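Local coordinates for glycoside Hydrolase (PDB 5T3B), which probably hydrolyses glycosidic bonds in agarose-type galactans, as a member of glycoside hydrolase family 50, at residues 332-343 with 354-365. Sequence-based numbering, arbitrary orientation. Where two conformers were deposited one is given.
Sequences YLGSRLHSLPKY and YCDVISINYYSK. With EDO (1,2-ethanediol), chain E; EDO (1,2-ethanediol), chain M; EDO (1,2-ethanediol), chain L.
Leu337 and Ile360 form a single parallel bridge between the loop that leads to helix 345-354 and strand 358-361. Leu337 N donates to Ser359 O at 2.9 Å, from above the carbonyl plane. Asn361 N then gives a 2.7 Å bond to Leu337 O. Earlier in the pairing, the Ser359 side chain does the bridging. Its OG sits between its own backbone N and carbonyl carbon (chi1 45°), donates to Leu333 O at 2.6 Å in the carbonyl plane, and accepts from Arg336 N at 2.8 Å. Helix 345-354 links the two segments. This order is consistent with one β/α unit of the (β/α)8 barrel expected for family 50. At the far end, Asp356 OD2 uses its anti lone pair for an almost straight 2.9 Å bond from Tyr332 N; Asp356 OD1 pairs with Lys319. Cys355 SG lies obliquely to the Tyr332 ring, 4.6 Å from its centroid. The Arg336 guanidinium has Asn361 OD1 over one face, with the guanidinium and amide planes 70° apart. Arg336 NE bonds to Asn253 and NH1 forms a salt bridge with Glu389, and Asn361 bonds to Thr388 and Glu254. The aliphatic chain of Lys342 crosses Ile360, its CD 3.7 Å from Ile360 CG2. Water 2 joins Lys342 NZ to Asn361 O and Tyr363 N.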
loop_
_atom_site.group_PDB
_atom_site.type_symbol
_atom_site.label_atom_id
_atom_site.label_comp_id
_atom_site.label_asym_id
_atom_site.label_seq_id
_atom_site.Cartn_x
_atom_site.Cartn_y
_atom_site.Cartn_z
ATOM N N TYR A 332 -5.298 1.352 -11.932
ATOM C CA TYR A 332 -5.437 2.394 -10.956
ATOM C C TYR A 332 -5.490 1.748 -9.575
ATOM O O TYR A 332 -6.407 1.015 -9.241
ATOM C CB TYR A 332 -6.645 3.249 -11.229
ATOM C CG TYR A 332 -6.878 4.350 -10.231
ATOM C CD1 TYR A 332 -5.823 5.025 -9.627
ATOM C CD2 TYR A 332 -8.148 4.686 -9.866
ATOM C CE1 TYR A 332 -6.036 6.040 -8.689
ATOM C CE2 TYR A 332 -8.407 5.685 -8.969
ATOM C CZ TYR A 332 -7.363 6.359 -8.352
ATOM O OH TYR A 332 -7.568 7.315 -7.415
ATOM N N LEU A 333 -4.462 2.064 -8.766
ATOM C CA LEU A 333 -4.283 1.413 -7.438
ATOM C C LEU A 333 -4.683 2.339 -6.302
ATOM O O LEU A 333 -4.337 2.029 -5.155
ATOM C CB LEU A 333 -2.845 0.972 -7.302
ATOM C CG LEU A 333 -2.257 0.133 -8.432
ATOM C CD1 LEU A 333 -0.783 -0.155 -8.184
ATOM C CD2 LEU A 333 -2.996 -1.162 -8.643
ATOM N N GLY A 334 -5.445 3.368 -6.580
ATOM C CA GLY A 334 -6.042 4.158 -5.514
ATOM C C GLY A 334 -5.180 5.250 -4.931
ATOM O O GLY A 334 -4.265 5.767 -5.561
ATOM N N SER A 335 -5.563 5.651 -3.720
ATOM C CA SER A 335 -5.021 6.845 -3.048
ATOM C C SER A 335 -4.387 6.570 -1.684
ATOM O O SER A 335 -4.043 7.533 -1.012
ATOM C CB SER A 335 -6.131 7.888 -2.830
ATOM O OG SER A 335 -7.080 7.474 -1.874
ATOM N N ARG A 336 -4.173 5.306 -1.332
ATOM C CA ARG A 336 -3.386 4.975 -0.136
ATOM C C ARG A 336 -4.109 5.496 1.118
ATOM O O ARG A 336 -3.686 6.425 1.771
ATOM C CB ARG A 336 -1.953 5.444 -0.288
ATOM C CG ARG A 336 -1.336 5.060 -1.615
ATOM C CD ARG A 336 -0.062 5.800 -1.947
ATOM N NE ARG A 336 0.978 5.505 -0.979
ATOM C CZ ARG A 336 1.734 4.421 -1.042
ATOM N NH1 ARG A 336 2.610 4.164 -0.076
ATOM N NH2 ARG A 336 1.699 3.619 -2.085
ATOM N N LEU A 337 -5.265 4.868 1.369
ATOM C CA LEU A 337 -6.126 5.258 2.473
ATOM C C LEU A 337 -5.446 4.927 3.758
ATOM O O LEU A 337 -4.648 4.003 3.854
ATOM C CB LEU A 337 -7.472 4.487 2.375
ATOM C CG LEU A 337 -8.338 4.882 1.154
ATOM C CD1 LEU A 337 -9.370 3.821 0.896
ATOM C CD2 LEU A 337 -8.996 6.236 1.386
ATOM N N HIS A 338 -5.796 5.673 4.821
ATOM C CA HIS A 338 -5.120 5.535 6.083
ATOM C C HIS A 338 -6.076 5.902 7.202
ATOM O O HIS A 338 -7.265 6.137 6.958
ATOM C CB HIS A 338 -3.824 6.360 6.128
ATOM C CG HIS A 338 -4.072 7.806 6.309
ATOM N ND1 HIS A 338 -5.007 8.502 5.593
ATOM C CD2 HIS A 338 -3.483 8.698 7.139
ATOM C CE1 HIS A 338 -5.023 9.754 5.992
ATOM N NE2 HIS A 338 -4.101 9.901 6.940
ATOM N N SER A 339 -5.560 5.962 8.437
ATOM C CA SER A 339 -6.246 6.666 9.533
ATOM C C SER A 339 -7.702 6.212 9.647
ATOM O O SER A 339 -8.022 5.010 9.581
ATOM C CB SER A 339 -6.033 8.229 9.345
ATOM O OG SER A 339 -6.683 9.024 10.326
ATOM N N LEU A 340 -8.571 7.196 9.810
ATOM C CA LEU A 340 -10.025 6.947 9.841
ATOM C C LEU A 340 -10.646 6.618 8.462
ATOM O O LEU A 340 -11.539 5.771 8.391
ATOM C CB LEU A 340 -10.751 8.099 10.497
ATOM C CG LEU A 340 -10.384 8.431 11.900
ATOM C CD1 LEU A 340 -11.188 9.596 12.392
ATOM C CD2 LEU A 340 -10.662 7.248 12.753
ATOM N N PRO A 341 -10.124 7.238 7.379
ATOM C CA PRO A 341 -10.807 6.969 6.090
ATOM C C PRO A 341 -10.854 5.514 5.688
ATOM O O PRO A 341 -11.840 5.077 5.100
ATOM C CB PRO A 341 -10.009 7.801 5.112
ATOM C CG PRO A 341 -9.610 9.004 5.917
ATOM C CD PRO A 341 -9.275 8.432 7.265
ATOM N N LYS A 342 -9.807 4.736 5.986
ATOM C CA LYS A 342 -9.814 3.331 5.612
ATOM C C LYS A 342 -10.924 2.498 6.275
ATOM O O LYS A 342 -11.240 1.419 5.829
ATOM C CB LYS A 342 -8.463 2.681 5.822
ATOM C CG LYS A 342 -8.103 2.486 7.273
ATOM C CD LYS A 342 -6.769 1.760 7.502
ATOM C CE LYS A 342 -6.426 1.527 8.966
ATOM N NZ LYS A 342 -6.124 2.787 9.650
ATOM N N TYR A 343 -11.480 3.023 7.376
ATOM C CA TYR A 343 -12.537 2.347 8.062
ATOM C C TYR A 343 -13.910 2.821 7.656
ATOM O O TYR A 343 -14.922 2.297 8.101
ATOM C CB TYR A 343 -12.383 2.513 9.605
ATOM C CG TYR A 343 -11.157 1.831 10.196
ATOM C CD1 TYR A 343 -11.015 0.455 10.157
ATOM C CD2 TYR A 343 -10.189 2.558 10.856
ATOM C CE1 TYR A 343 -9.905 -0.170 10.730
ATOM C CE2 TYR A 343 -9.107 1.955 11.467
ATOM C CZ TYR A 343 -8.951 0.595 11.403
ATOM O OH TYR A 343 -7.854 -0.008 12.016
ATOM N N TYR A 354 -14.397 1.984 -8.450
ATOM C CA TYR A 354 -13.496 2.700 -9.408
ATOM C C TYR A 354 -12.049 2.294 -9.439
ATOM O O TYR A 354 -11.386 2.337 -10.456
ATOM C CB TYR A 354 -13.689 4.230 -9.212
ATOM C CG TYR A 354 -15.062 4.676 -9.456
ATOM C CD1 TYR A 354 -15.571 4.629 -10.781
ATOM C CD2 TYR A 354 -15.906 5.065 -8.463
ATOM C CE1 TYR A 354 -16.849 5.058 -11.072
ATOM C CE2 TYR A 354 -17.228 5.450 -8.747
ATOM C CZ TYR A 354 -17.685 5.360 -10.080
ATOM O OH TYR A 354 -18.936 5.790 -10.445
ATOM N N CYS A 355 -11.512 1.895 -8.340
ATOM C CA CYS A 355 -10.129 1.488 -8.266
ATOM C C CYS A 355 -10.019 0.053 -8.796
ATOM O O CYS A 355 -10.881 -0.785 -8.538
ATOM C CB CYS A 355 -9.586 1.536 -6.848
ATOM S SG CYS A 355 -9.547 3.137 -6.087
ATOM N N ASP A 356 -8.950 -0.247 -9.530
ATOM C CA ASP A 356 -8.670 -1.643 -9.803
ATOM C C ASP A 356 -8.245 -2.425 -8.571
ATOM O O ASP A 356 -8.572 -3.586 -8.389
ATOM C CB ASP A 356 -7.640 -1.746 -10.900
ATOM C CG ASP A 356 -8.154 -1.146 -12.194
ATOM O OD1 ASP A 356 -9.116 -1.757 -12.770
ATOM O OD2 ASP A 356 -7.646 -0.104 -12.671
ATOM N N VAL A 357 -7.463 -1.755 -7.711
ATOM C CA VAL A 357 -7.068 -2.289 -6.401
ATOM C C VAL A 357 -7.150 -1.097 -5.442
ATOM O O VAL A 357 -6.702 -0.019 -5.790
ATOM C CB VAL A 357 -5.635 -2.851 -6.397
ATOM C CG1 VAL A 357 -5.286 -3.447 -5.060
ATOM C CG2 VAL A 357 -5.446 -3.869 -7.505
ATOM N N ILE A 358 -7.729 -1.328 -4.275
ATOM C CA ILE A 358 -7.797 -0.327 -3.233
ATOM C C ILE A 358 -6.492 -0.336 -2.449
ATOM O O ILE A 358 -6.128 -1.376 -1.900
ATOM C CB ILE A 358 -8.986 -0.573 -2.309
ATOM C CG1 ILE A 358 -10.289 -0.628 -3.104
ATOM C CG2 ILE A 358 -9.060 0.492 -1.222
ATOM C CD1 ILE A 358 -11.454 -1.120 -2.323
ATOM N N SER A 359 -5.774 0.776 -2.376
ATOM C CA SER A 359 -4.573 0.802 -1.567
ATOM C C SER A 359 -4.887 1.323 -0.185
ATOM O O SER A 359 -5.615 2.346 -0.002
ATOM C CB SER A 359 -3.483 1.644 -2.239
ATOM O OG SER A 359 -3.985 2.875 -2.743
ATOM N N ILE A 360 -4.262 0.675 0.809
ATOM C CA ILE A 360 -4.437 0.998 2.234
ATOM C C ILE A 360 -3.051 0.996 2.901
ATOM O O ILE A 360 -2.360 -0.015 2.850
ATOM C CB ILE A 360 -5.393 0.027 2.919
ATOM C CG1 ILE A 360 -6.825 0.146 2.235
ATOM C CG2 ILE A 360 -5.420 0.250 4.418
ATOM C CD1 ILE A 360 -7.838 -0.853 2.722
ATOM N N ASN A 361 -2.702 2.114 3.540
ATOM C CA ASN A 361 -1.545 2.154 4.430
ATOM C C ASN A 361 -2.021 1.680 5.792
ATOM O O ASN A 361 -2.972 2.237 6.280
ATOM C CB ASN A 361 -1.002 3.561 4.539
ATOM C CG ASN A 361 -0.401 4.129 3.246
ATOM O OD1 ASN A 361 -0.162 3.423 2.287
ATOM N ND2 ASN A 361 -0.055 5.381 3.281
ATOM N N TYR A 362 -1.405 0.688 6.389
ATOM C CA TYR A 362 -1.972 -0.032 7.546
ATOM C C TYR A 362 -1.110 0.111 8.774
ATOM O O TYR A 362 -0.150 -0.627 8.960
ATOM C CB TYR A 362 -2.249 -1.494 7.209
ATOM C CG TYR A 362 -3.408 -2.128 7.990
ATOM C CD1 TYR A 362 -3.842 -1.646 9.232
ATOM C CD2 TYR A 362 -4.104 -3.230 7.491
ATOM C CE1 TYR A 362 -4.923 -2.228 9.907
ATOM C CE2 TYR A 362 -5.141 -3.817 8.169
ATOM C CZ TYR A 362 -5.551 -3.309 9.375
ATOM O OH TYR A 362 -6.607 -3.930 10.007
ATOM N N TYR A 363 -1.426 1.124 9.579
ATOM C CA TYR A 363 -0.708 1.476 10.778
ATOM C C TYR A 363 -1.588 1.352 12.012
ATOM O O TYR A 363 -2.789 1.275 11.973
ATOM C CB TYR A 363 -0.201 2.893 10.656
ATOM C CG TYR A 363 0.895 3.076 9.620
ATOM C CD1 TYR A 363 2.114 2.463 9.798
ATOM C CD2 TYR A 363 0.679 3.757 8.440
ATOM C CE1 TYR A 363 3.115 2.579 8.892
ATOM C CE2 TYR A 363 1.708 3.937 7.530
ATOM C CZ TYR A 363 2.926 3.310 7.748
ATOM O OH TYR A 363 3.965 3.450 6.863
ATOM N N SER A 364 -0.862 1.314 13.135
ATOM C CA SER A 364 -1.418 1.435 14.483
ATOM C C SER A 364 -2.089 0.218 14.996
ATOM O O SER A 364 -2.756 0.274 16.059
ATOM C CB SER A 364 -2.286 2.676 14.637
ATOM O OG SER A 364 -1.514 3.849 14.268
ATOM N N LYS A 365 -1.922 -0.909 14.286
ATOM C CA LYS A 365 -2.454 -2.212 14.700
ATOM C C LYS A 365 -1.364 -3.243 14.693
ATOM O O LYS A 365 -0.528 -3.309 13.775
ATOM C CB LYS A 365 -3.597 -2.675 13.802
ATOM C CG LYS A 365 -4.854 -1.827 13.891
ATOM C CD LYS A 365 -5.613 -1.868 15.213
ATOM C CE LYS A 365 -6.650 -0.747 15.236
ATOM N NZ LYS A 365 -6.022 0.608 15.273
HETATM C C1 EDO E . -6.800 4.524 13.291
HETATM O O1 EDO E . -6.482 3.336 14.059
HETATM C C2 EDO E . -5.533 5.376 13.071
HETATM O O2 EDO E . -4.805 4.647 12.030
HETATM C C1 EDO M . -7.164 -0.507 -16.520
HETATM O O1 EDO M . -7.638 0.457 -15.563
HETATM C C2 EDO M . -8.285 -1.495 -16.933
HETATM O O2 EDO M . -8.743 -1.926 -15.628
HETATM C C1 EDO L . -19.820 4.421 7.778
HETATM O O1 EDO L . -20.715 3.331 7.975
HETATM C C2 EDO L . -18.717 4.139 8.748
HETATM O O2 EDO L . -17.910 3.074 8.292
HETATM O O HOH W 1 -7.190 3.622 -2.252
HETATM O O HOH W 2 -3.498 3.067 8.746
HETATM O O HOH W 3 -5.510 1.608 12.177
#